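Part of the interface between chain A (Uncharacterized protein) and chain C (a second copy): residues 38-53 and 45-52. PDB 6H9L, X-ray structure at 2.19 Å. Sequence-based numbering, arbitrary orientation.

Chain A (38-53) LRRAILLALSREMATK
Chain C, residues 45-52: ALSREMAT

Two copies of one chain meet here through the same segment used differently: a helix and the turn after it on chain A receive the end of a helix and the following turn from chain C. The stretches bury 627 Å² between them, mostly by apolar packing.

Chain A is already helical at Leu A38, continuing a helix that begins earlier in the chain, with phi/psi near -60/-45 from Arg A39 to Ala A45, relaxing to -75/-24 at Leu A46. Its i to i+4 bonds include Leu A43 N to Arg A39 O at 2.9 Å and Leu A46 N to Ile A42 O at 3.0 Å. The chain then turns and extends from Met A50 (-63/138) through Thr A52 (-95/168), where the Thr side chain (chi1 p) caps the next helix. Chain C comes in from a helix that begins earlier; Leu C46 has phi/psi -50/-37, and the chain opens at Ser C47 (-169/153), turns through Arg C48 and Glu C49, and extends through Met C50 and Ala C51. Ser C47 OG braces that turn by accepting from Glu C49 N at 3.0 Å.

The first bump is Leu C46, rotamer m,t. It sits as a knob among Arg A39, Ile A42, Leu A43 and Leu A46, and its CA lies 6.4 Å from that of Arg A39. Leu C46 CD2 lies against Arg A39 CG at 3.7 Å, while Leu C46 CD1 meets Ile A42 CG2 at 3.6 Å and Leu A46 CD1 at 4.1 Å. An arginine can wall an apolar hollow with its methylenes.

The second bump is selenomethionine Met C50. Its CA-to-CB bond points away from chain A, but chi values of m, m, t bring the end of the side chain back. Its CE lies 3.1 Å from Leu A43 CD2, a very tight approach, 3.4 Å from Met A50 SE and 4.0 Å from Leu A46 CD1. Met A50, also selenomethionine, points toward chain C with rotamers t, t, p. Leu A43, m,t, touches both bumps, its CD2 also lying 4.1 Å from Leu C46 CB.

Past the apolar patch the backbones meet. Thr A52 CA lies 4.9 Å from Glu C49 CA, and Lys A53 CA lies 5.1 Å from Ala C51 CA. Lys A53 N donates to Glu C49 O at 2.7 Å and 157°, and the same oxygen receives a CA-H contact from Thr A52 CA at 3.0 Å. Ala C51, pointing toward chain A, places its CB 3.3 Å from Ala A51 O. Beside it, one water bridges the two backbones, donating to Ala A51 O at 2.5 Å and accepting from Ala C51 N at 2.7 Å.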

# COMPACT_ATOMS: atom_id res chain seq x y z
N LEU A 38 -8.60 49.70 -8.30
CA LEU A 38 -9.20 49.06 -7.14
C LEU A 38 -8.81 47.59 -7.10
O LEU A 38 -8.43 47.08 -6.05
CB LEU A 38 -10.72 49.21 -7.19
CG LEU A 38 -11.50 48.55 -6.05
CD1 LEU A 38 -11.12 49.11 -4.69
CD2 LEU A 38 -12.99 48.69 -6.30
N ARG A 39 -8.91 46.92 -8.25
CA ARG A 39 -8.55 45.51 -8.39
C ARG A 39 -7.12 45.25 -7.93
O ARG A 39 -6.88 44.28 -7.21
CB ARG A 39 -8.67 45.10 -9.87
CG ARG A 39 -8.44 43.62 -10.17
CD ARG A 39 -8.60 43.29 -11.66
NE ARG A 39 -7.42 43.66 -12.45
CZ ARG A 39 -7.36 43.66 -13.78
NH1 ARG A 39 -8.41 43.33 -14.52
NH2 ARG A 39 -6.23 44.02 -14.38
N ARG A 40 -6.20 46.12 -8.34
CA ARG A 40 -4.78 46.02 -7.96
C ARG A 40 -4.60 46.21 -6.45
O ARG A 40 -3.87 45.46 -5.82
CB ARG A 40 -3.93 47.06 -8.74
CG ARG A 40 -3.51 46.68 -10.16
CD ARG A 40 -2.40 47.60 -10.69
NE ARG A 40 -2.84 48.99 -10.75
CZ ARG A 40 -3.61 49.51 -11.71
NH1 ARG A 40 -3.95 50.79 -11.64
NH2 ARG A 40 -4.05 48.76 -12.72
N ALA A 41 -5.28 47.20 -5.88
CA ALA A 41 -5.21 47.42 -4.43
C ALA A 41 -5.71 46.20 -3.65
O ALA A 41 -5.07 45.75 -2.69
CB ALA A 41 -6.01 48.66 -4.05
N ILE A 42 -6.84 45.65 -4.07
CA ILE A 42 -7.41 44.46 -3.44
C ILE A 42 -6.47 43.26 -3.56
O ILE A 42 -6.23 42.56 -2.57
CB ILE A 42 -8.79 44.11 -4.02
CG1 ILE A 42 -9.76 45.28 -3.73
CG2 ILE A 42 -9.27 42.75 -3.50
CD1 ILE A 42 -10.15 45.50 -2.28
N LEU A 43 -5.91 43.05 -4.75
CA LEU A 43 -4.98 41.94 -4.96
C LEU A 43 -3.72 42.08 -4.10
O LEU A 43 -3.28 41.10 -3.51
CB LEU A 43 -4.61 41.76 -6.44
CG LEU A 43 -5.75 41.21 -7.30
CD1 LEU A 43 -5.65 41.59 -8.77
CD2 LEU A 43 -5.80 39.70 -7.15
N LEU A 44 -3.16 43.29 -4.03
CA LEU A 44 -1.98 43.56 -3.19
C LEU A 44 -2.25 43.22 -1.74
O LEU A 44 -1.40 42.64 -1.06
CB LEU A 44 -1.62 45.05 -3.26
CG LEU A 44 -0.24 45.48 -2.74
CD1 LEU A 44 0.89 44.80 -3.50
CD2 LEU A 44 -0.08 47.00 -2.83
N ALA A 45 -3.42 43.61 -1.26
CA ALA A 45 -3.81 43.35 0.12
C ALA A 45 -3.96 41.84 0.39
O ALA A 45 -3.42 41.33 1.37
CB ALA A 45 -5.08 44.12 0.47
N LEU A 46 -4.62 41.13 -0.51
CA LEU A 46 -4.87 39.68 -0.39
C LEU A 46 -3.64 38.83 -0.66
O LEU A 46 -3.55 37.70 -0.20
CB LEU A 46 -5.94 39.23 -1.38
CG LEU A 46 -7.35 39.80 -1.18
CD1 LEU A 46 -8.25 39.29 -2.28
CD2 LEU A 46 -7.92 39.43 0.18
N SER A 47 -2.70 39.38 -1.41
CA SER A 47 -1.54 38.61 -1.85
C SER A 47 -0.64 38.14 -0.70
O SER A 47 0.04 37.12 -0.84
CB SER A 47 -0.71 39.40 -2.85
OG SER A 47 -0.24 40.59 -2.25
N ARG A 48 -0.65 38.85 0.42
CA ARG A 48 0.14 38.41 1.58
C ARG A 48 -0.29 37.03 2.07
O ARG A 48 0.54 36.29 2.60
CB ARG A 48 0.04 39.40 2.75
CG ARG A 48 0.25 40.87 2.42
CD ARG A 48 0.41 41.66 3.72
NE ARG A 48 0.91 43.02 3.48
CZ ARG A 48 0.15 44.11 3.34
NH1 ARG A 48 -1.17 44.06 3.42
NH2 ARG A 48 0.74 45.28 3.12
N GLU A 49 -1.57 36.71 1.91
CA GLU A 49 -2.17 35.45 2.37
C GLU A 49 -2.58 34.45 1.28
O GLU A 49 -2.79 33.27 1.56
CB GLU A 49 -3.40 35.76 3.22
CG GLU A 49 -3.08 36.58 4.46
CD GLU A 49 -4.28 36.78 5.39
OE1 GLU A 49 -4.55 37.93 5.87
OE2 GLU A 49 -4.97 35.78 5.66
N MSE A 50 -2.69 34.90 0.04
CA MSE A 50 -3.31 34.10 -1.01
C MSE A 50 -2.54 32.83 -1.27
O MSE A 50 -1.30 32.81 -1.27
CB MSE A 50 -3.35 34.98 -2.26
CG MSE A 50 -3.85 34.37 -3.57
SE MSE A 50 -3.59 35.59 -5.13
CE MSE A 50 -1.63 35.81 -4.99
N ALA A 51 -3.29 31.75 -1.45
CA ALA A 51 -2.76 30.57 -2.06
C ALA A 51 -3.45 30.52 -3.41
O ALA A 51 -4.67 30.69 -3.53
CB ALA A 51 -3.03 29.32 -1.25
N THR A 52 -2.64 30.35 -4.44
CA THR A 52 -3.11 30.43 -5.80
C THR A 52 -3.44 29.04 -6.32
O THR A 52 -3.07 28.04 -5.71
CB THR A 52 -2.06 31.04 -6.72
OG1 THR A 52 -0.94 30.16 -6.79
CG2 THR A 52 -1.61 32.42 -6.22
N LYS A 53 -4.12 29.02 -7.46
CA LYS A 53 -4.41 27.79 -8.18
C LYS A 53 -3.12 27.07 -8.54
O LYS A 53 -3.07 25.84 -8.50
CB LYS A 53 -5.26 28.06 -9.44
CG LYS A 53 -6.73 28.38 -9.14
CD LYS A 53 -7.59 27.13 -9.29
CE LYS A 53 -9.03 27.36 -8.92
NZ LYS A 53 -9.72 28.14 -9.97
N ALA C 45 -13.26 36.66 -10.27
CA ALA C 45 -13.01 37.68 -11.31
C ALA C 45 -11.74 38.48 -11.13
O ALA C 45 -11.18 38.98 -12.09
CB ALA C 45 -14.16 38.66 -11.39
N LEU C 46 -11.35 38.71 -9.88
CA LEU C 46 -10.09 39.42 -9.63
C LEU C 46 -8.85 38.89 -10.38
O LEU C 46 -7.99 39.69 -10.77
CB LEU C 46 -9.79 39.43 -8.13
CG LEU C 46 -10.59 40.36 -7.22
CD1 LEU C 46 -10.11 40.16 -5.79
CD2 LEU C 46 -10.45 41.82 -7.61
N SER C 47 -8.74 37.58 -10.56
CA SER C 47 -7.56 36.98 -11.16
C SER C 47 -7.82 35.51 -11.50
O SER C 47 -8.68 34.87 -10.89
CB SER C 47 -6.40 37.11 -10.14
OG SER C 47 -5.28 36.32 -10.48
N ARG C 48 -7.11 34.99 -12.50
CA ARG C 48 -7.07 33.55 -12.80
C ARG C 48 -6.33 32.74 -11.71
O ARG C 48 -6.53 31.53 -11.60
CB ARG C 48 -6.47 33.33 -14.19
CG ARG C 48 -4.98 33.01 -14.22
CD ARG C 48 -4.37 32.87 -15.60
NE ARG C 48 -4.93 33.77 -16.60
CZ ARG C 48 -4.44 34.97 -16.94
NH1 ARG C 48 -3.35 35.47 -16.36
NH2 ARG C 48 -5.06 35.68 -17.87
N GLU C 49 -5.52 33.40 -10.88
CA GLU C 49 -4.68 32.70 -9.90
C GLU C 49 -5.47 32.40 -8.62
O GLU C 49 -5.04 31.58 -7.82
CB GLU C 49 -3.43 33.52 -9.54
CG GLU C 49 -2.47 33.75 -10.70
CD GLU C 49 -1.25 34.58 -10.32
OE1 GLU C 49 -1.09 34.93 -9.14
OE2 GLU C 49 -0.43 34.90 -11.22
N MSE C 50 -6.61 33.06 -8.43
CA MSE C 50 -7.39 32.97 -7.19
C MSE C 50 -8.00 31.61 -6.97
O MSE C 50 -8.68 31.08 -7.84
CB MSE C 50 -8.53 33.98 -7.17
CG MSE C 50 -8.01 35.40 -6.92
SE MSE C 50 -7.26 35.60 -5.10
CE MSE C 50 -6.44 37.36 -5.29
N ALA C 51 -7.80 31.07 -5.76
CA ALA C 51 -8.23 29.74 -5.34
C ALA C 51 -9.12 29.87 -4.11
O ALA C 51 -8.89 30.74 -3.28
CB ALA C 51 -6.99 28.92 -5.02
N THR C 52 -10.11 29.00 -3.99
CA THR C 52 -11.02 29.01 -2.85
C THR C 52 -10.71 27.91 -1.83
O THR C 52 -9.96 26.98 -2.08
CB THR C 52 -12.47 28.78 -3.31
OG1 THR C 52 -12.59 27.44 -3.81
CG2 THR C 52 -12.85 29.77 -4.40
O HOH W 1 -6.44 32.44 -3.82